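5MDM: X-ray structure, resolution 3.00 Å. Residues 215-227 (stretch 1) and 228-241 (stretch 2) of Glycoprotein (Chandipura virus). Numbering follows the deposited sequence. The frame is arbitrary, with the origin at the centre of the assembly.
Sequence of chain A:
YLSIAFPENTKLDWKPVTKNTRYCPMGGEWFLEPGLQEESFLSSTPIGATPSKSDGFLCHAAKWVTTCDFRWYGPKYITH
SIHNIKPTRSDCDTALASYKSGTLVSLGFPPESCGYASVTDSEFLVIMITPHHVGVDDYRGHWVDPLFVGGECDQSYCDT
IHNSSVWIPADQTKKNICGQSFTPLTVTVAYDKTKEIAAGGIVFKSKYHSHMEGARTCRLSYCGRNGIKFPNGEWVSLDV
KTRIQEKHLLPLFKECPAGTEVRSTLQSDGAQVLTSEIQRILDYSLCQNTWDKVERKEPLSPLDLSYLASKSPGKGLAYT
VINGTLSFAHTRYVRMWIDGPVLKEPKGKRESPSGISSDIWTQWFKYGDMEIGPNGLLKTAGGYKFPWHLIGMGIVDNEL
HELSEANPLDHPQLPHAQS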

# COMPACT_ATOMS: atom_id res chain seq x y z
N ALA A 215 7.26 -30.40 6.13
CA ALA A 215 7.98 -31.10 5.08
C ALA A 215 8.67 -30.13 4.12
O ALA A 215 9.66 -30.48 3.49
CB ALA A 215 7.02 -32.00 4.32
N ARG A 216 8.15 -28.92 4.02
CA ARG A 216 8.76 -27.88 3.20
C ARG A 216 9.33 -26.79 4.11
O ARG A 216 9.50 -25.64 3.70
CB ARG A 216 7.74 -27.31 2.21
CG ARG A 216 7.35 -28.26 1.07
CD ARG A 216 6.07 -27.82 0.35
NE ARG A 216 6.19 -26.51 -0.29
CZ ARG A 216 5.27 -25.55 -0.20
NH1 ARG A 216 4.16 -25.74 0.50
NH2 ARG A 216 5.46 -24.39 -0.82
N THR A 217 9.62 -27.16 5.35
CA THR A 217 10.17 -26.23 6.34
C THR A 217 11.64 -26.54 6.60
O THR A 217 11.99 -27.69 6.85
CB THR A 217 9.41 -26.34 7.67
OG1 THR A 217 8.05 -25.92 7.47
CG2 THR A 217 10.05 -25.46 8.74
N CYS A 218 12.48 -25.52 6.55
CA CYS A 218 13.92 -25.75 6.70
C CYS A 218 14.51 -24.94 7.85
O CYS A 218 13.95 -23.93 8.26
CB CYS A 218 14.66 -25.46 5.39
SG CYS A 218 14.28 -23.86 4.65
N ARG A 219 15.64 -25.40 8.38
CA ARG A 219 16.29 -24.76 9.53
C ARG A 219 17.16 -23.57 9.09
O ARG A 219 17.88 -23.66 8.09
CB ARG A 219 17.15 -25.78 10.26
CG ARG A 219 17.52 -25.41 11.67
CD ARG A 219 18.25 -26.56 12.36
NE ARG A 219 19.64 -26.68 11.92
CZ ARG A 219 20.25 -27.84 11.73
NH1 ARG A 219 19.59 -28.98 11.92
NH2 ARG A 219 21.52 -27.88 11.34
N LEU A 220 17.09 -22.47 9.82
CA LEU A 220 17.85 -21.27 9.47
C LEU A 220 18.11 -20.40 10.69
O LEU A 220 17.25 -20.23 11.55
CB LEU A 220 17.12 -20.46 8.38
CG LEU A 220 17.77 -19.21 7.78
CD1 LEU A 220 17.25 -19.01 6.37
CD2 LEU A 220 17.48 -17.98 8.60
N SER A 221 19.32 -19.85 10.75
CA SER A 221 19.71 -18.99 11.85
C SER A 221 19.49 -17.55 11.45
O SER A 221 20.09 -17.06 10.49
CB SER A 221 21.18 -19.21 12.21
OG SER A 221 21.54 -18.41 13.33
N TYR A 222 18.64 -16.86 12.19
CA TYR A 222 18.26 -15.50 11.85
C TYR A 222 18.44 -14.56 13.03
O TYR A 222 17.94 -14.83 14.13
CB TYR A 222 16.81 -15.46 11.36
CG TYR A 222 16.41 -14.14 10.76
CD1 TYR A 222 16.95 -13.72 9.55
CD2 TYR A 222 15.49 -13.32 11.39
CE1 TYR A 222 16.59 -12.52 8.99
CE2 TYR A 222 15.12 -12.11 10.83
CZ TYR A 222 15.67 -11.72 9.63
OH TYR A 222 15.31 -10.52 9.07
N CYS A 223 19.15 -13.46 12.80
CA CYS A 223 19.38 -12.47 13.84
C CYS A 223 19.99 -13.08 15.09
O CYS A 223 19.60 -12.74 16.21
CB CYS A 223 18.09 -11.73 14.18
SG CYS A 223 17.64 -10.46 12.99
N GLY A 224 20.95 -13.98 14.90
CA GLY A 224 21.70 -14.55 16.00
C GLY A 224 20.97 -15.62 16.78
O GLY A 224 21.39 -15.97 17.88
N ARG A 225 19.89 -16.16 16.23
CA ARG A 225 19.23 -17.29 16.88
C ARG A 225 18.60 -18.32 15.94
O ARG A 225 18.17 -18.00 14.84
CB ARG A 225 18.24 -16.83 17.97
CG ARG A 225 17.14 -15.88 17.55
CD ARG A 225 16.46 -15.37 18.82
NE ARG A 225 15.19 -14.69 18.61
CZ ARG A 225 15.06 -13.38 18.42
NH1 ARG A 225 16.13 -12.59 18.37
NH2 ARG A 225 13.85 -12.85 18.26
N ASN A 226 18.58 -19.57 16.40
CA ASN A 226 18.11 -20.68 15.60
C ASN A 226 16.62 -20.59 15.38
O ASN A 226 15.87 -20.21 16.28
CB ASN A 226 18.41 -22.01 16.28
CG ASN A 226 19.89 -22.23 16.49
OD1 ASN A 226 20.70 -22.05 15.57
ND2 ASN A 226 20.26 -22.63 17.70
N GLY A 227 16.19 -20.96 14.19
CA GLY A 227 14.77 -21.03 13.92
C GLY A 227 14.48 -21.83 12.68
O GLY A 227 15.34 -22.50 12.12
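Stretch 2 (228-241) IKFPNGEWVSLDVK

Stretch 2 continues the chain of stretch 1 without a break and folds back along it as antiparallel β-sheet, with backbone hydrogen bonds fixing the register and one tryptophan filling the largest share of the contact. The strand that starts at Arg-225 runs through the junction to Lys-229 and returns beside strand 218-222, after a type I' turn from Tyr-222 to Arg-225. Cys-218 and Lys-229 form the hydrogen-bonded pair: Cys-218 N to Lys-229 O is 3.0 Å, and Lys-229 N to Cys-218 O is 2.8 Å. Their side chains share one face of the sheet, while those of Arg-219 and Ile-228, the next pair, take the other.

Beyond Lys-229 the chain leaves the strand. Pro-231 points toward stretch 1, with its CG 3.3 Å from Arg-216 O and its CB over one face of the Arg-216 guanidinium. A type I turn from Phe-230 to Gly-233, where phi is positive, then reverses the chain into strand 235-237. This strand crosses 225-227 at 120°, with a closest axial approach of 5.7 Å, so the two are antiparallel but strongly splayed. Leu-238 N donates to Asn-226 O at 2.9 Å and ties down its far end.

Trp-235, with chi1 at t, points toward stretch 1. Its NE1 donates to Leu-220 O at 3.0 Å and a nearly straight 169°, so the indole is anchored by its polar edge. Tyr-222 CB lies over the indole face, 3.5 Å from Trp-235 CE2, and the edge of the tyrosine ring is directed toward the same indole. The rule is clearest at Gly-227, whose CA is 3.4 Å from Trp-235 CZ2 and 3.2 Å from Val-236 O: an ideal CB here would clash with both atoms, so close packing relies on the missing side chain.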

# COMPACT_ATOMS: atom_id res chain seq x y z
N ILE A 228 13.24 -21.74 12.24
CA ILE A 228 12.82 -22.44 11.05
C ILE A 228 12.12 -21.46 10.12
O ILE A 228 11.34 -20.60 10.54
CB ILE A 228 11.90 -23.61 11.40
CG1 ILE A 228 10.87 -23.18 12.46
CG2 ILE A 228 12.71 -24.78 11.93
CD1 ILE A 228 9.95 -24.29 12.91
N LYS A 229 12.47 -21.58 8.84
CA LYS A 229 11.77 -20.88 7.78
C LYS A 229 10.69 -21.81 7.24
O LYS A 229 10.95 -22.95 6.85
CB LYS A 229 12.73 -20.46 6.66
CG LYS A 229 12.07 -19.60 5.59
CD LYS A 229 12.97 -19.43 4.38
CE LYS A 229 12.31 -19.99 3.12
NZ LYS A 229 11.87 -21.41 3.31
N PHE A 230 9.48 -21.28 7.26
CA PHE A 230 8.30 -21.92 6.71
C PHE A 230 8.29 -21.83 5.18
O PHE A 230 8.96 -20.97 4.60
CB PHE A 230 7.08 -21.20 7.27
CG PHE A 230 6.86 -21.43 8.73
CD1 PHE A 230 7.25 -22.63 9.31
CD2 PHE A 230 6.27 -20.46 9.52
CE1 PHE A 230 7.06 -22.85 10.67
CE2 PHE A 230 6.08 -20.68 10.88
CZ PHE A 230 6.47 -21.87 11.45
N PRO A 231 7.52 -22.71 4.52
CA PRO A 231 7.40 -22.73 3.06
C PRO A 231 7.01 -21.38 2.47
O PRO A 231 7.29 -21.12 1.31
CB PRO A 231 6.29 -23.74 2.81
CG PRO A 231 6.33 -24.64 3.97
CD PRO A 231 6.77 -23.82 5.14
N ASN A 232 6.36 -20.52 3.26
CA ASN A 232 6.00 -19.19 2.77
C ASN A 232 7.11 -18.18 3.00
O ASN A 232 6.93 -16.98 2.82
CB ASN A 232 4.68 -18.73 3.39
CG ASN A 232 4.82 -18.34 4.85
OD1 ASN A 232 5.72 -18.80 5.55
ND2 ASN A 232 3.92 -17.48 5.32
N GLY A 233 8.28 -18.66 3.42
CA GLY A 233 9.43 -17.81 3.56
C GLY A 233 9.48 -17.04 4.85
O GLY A 233 10.41 -16.27 5.09
N GLU A 234 8.47 -17.23 5.69
CA GLU A 234 8.45 -16.60 7.01
C GLU A 234 9.19 -17.45 8.04
O GLU A 234 9.40 -18.65 7.84
CB GLU A 234 7.01 -16.32 7.44
CG GLU A 234 6.28 -15.41 6.48
CD GLU A 234 4.95 -14.95 7.02
OE1 GLU A 234 4.53 -15.47 8.07
OE2 GLU A 234 4.32 -14.07 6.40
N TRP A 235 9.60 -16.84 9.14
CA TRP A 235 10.54 -17.48 10.06
C TRP A 235 10.07 -17.37 11.51
O TRP A 235 9.62 -16.32 11.96
CB TRP A 235 11.91 -16.83 9.88
CG TRP A 235 13.02 -17.38 10.72
CD1 TRP A 235 13.95 -18.31 10.35
CD2 TRP A 235 13.34 -17.01 12.07
NE1 TRP A 235 14.82 -18.55 11.38
CE2 TRP A 235 14.47 -17.76 12.45
CE3 TRP A 235 12.78 -16.12 12.98
CZ2 TRP A 235 15.05 -17.65 13.71
CZ3 TRP A 235 13.36 -16.01 14.24
CH2 TRP A 235 14.48 -16.77 14.59
N VAL A 236 10.16 -18.47 12.24
CA VAL A 236 9.92 -18.39 13.68
C VAL A 236 11.12 -18.97 14.40
O VAL A 236 11.83 -19.81 13.85
CB VAL A 236 8.62 -19.12 14.11
CG1 VAL A 236 7.41 -18.52 13.40
CG2 VAL A 236 8.73 -20.62 13.87
N SER A 237 11.36 -18.52 15.62
CA SER A 237 12.52 -18.97 16.37
C SER A 237 12.25 -20.31 17.04
O SER A 237 11.13 -20.57 17.49
CB SER A 237 12.90 -17.92 17.41
OG SER A 237 11.85 -17.73 18.33
N LEU A 238 13.27 -21.15 17.11
CA LEU A 238 13.17 -22.46 17.74
C LEU A 238 14.53 -22.88 18.27
O LEU A 238 15.46 -23.05 17.48
CB LEU A 238 12.67 -23.48 16.73
CG LEU A 238 12.72 -24.96 17.12
CD1 LEU A 238 11.87 -25.20 18.35
CD2 LEU A 238 12.22 -25.79 15.95
N ASP A 239 14.65 -23.06 19.58
CA ASP A 239 15.94 -23.45 20.15
C ASP A 239 16.14 -24.96 20.24
O ASP A 239 15.18 -25.74 20.20
CB ASP A 239 16.17 -22.82 21.53
CG ASP A 239 15.17 -23.29 22.55
OD1 ASP A 239 14.01 -23.54 22.16
OD2 ASP A 239 15.55 -23.42 23.73
N VAL A 240 17.40 -25.37 20.35
CA VAL A 240 17.76 -26.78 20.35
C VAL A 240 17.13 -27.52 21.52
O VAL A 240 16.99 -28.74 21.50
CB VAL A 240 19.27 -26.96 20.40
CG1 VAL A 240 19.65 -28.33 19.84
CG2 VAL A 240 19.94 -25.86 19.61
N LYS A 241 16.76 -26.76 22.55
CA LYS A 241 16.24 -27.34 23.78
C LYS A 241 14.80 -27.82 23.65
O LYS A 241 14.39 -28.76 24.33
CB LYS A 241 16.38 -26.36 24.94
CG LYS A 241 17.81 -26.27 25.48
CD LYS A 241 18.33 -27.65 25.87
CE LYS A 241 19.76 -27.60 26.38
NZ LYS A 241 20.28 -28.96 26.70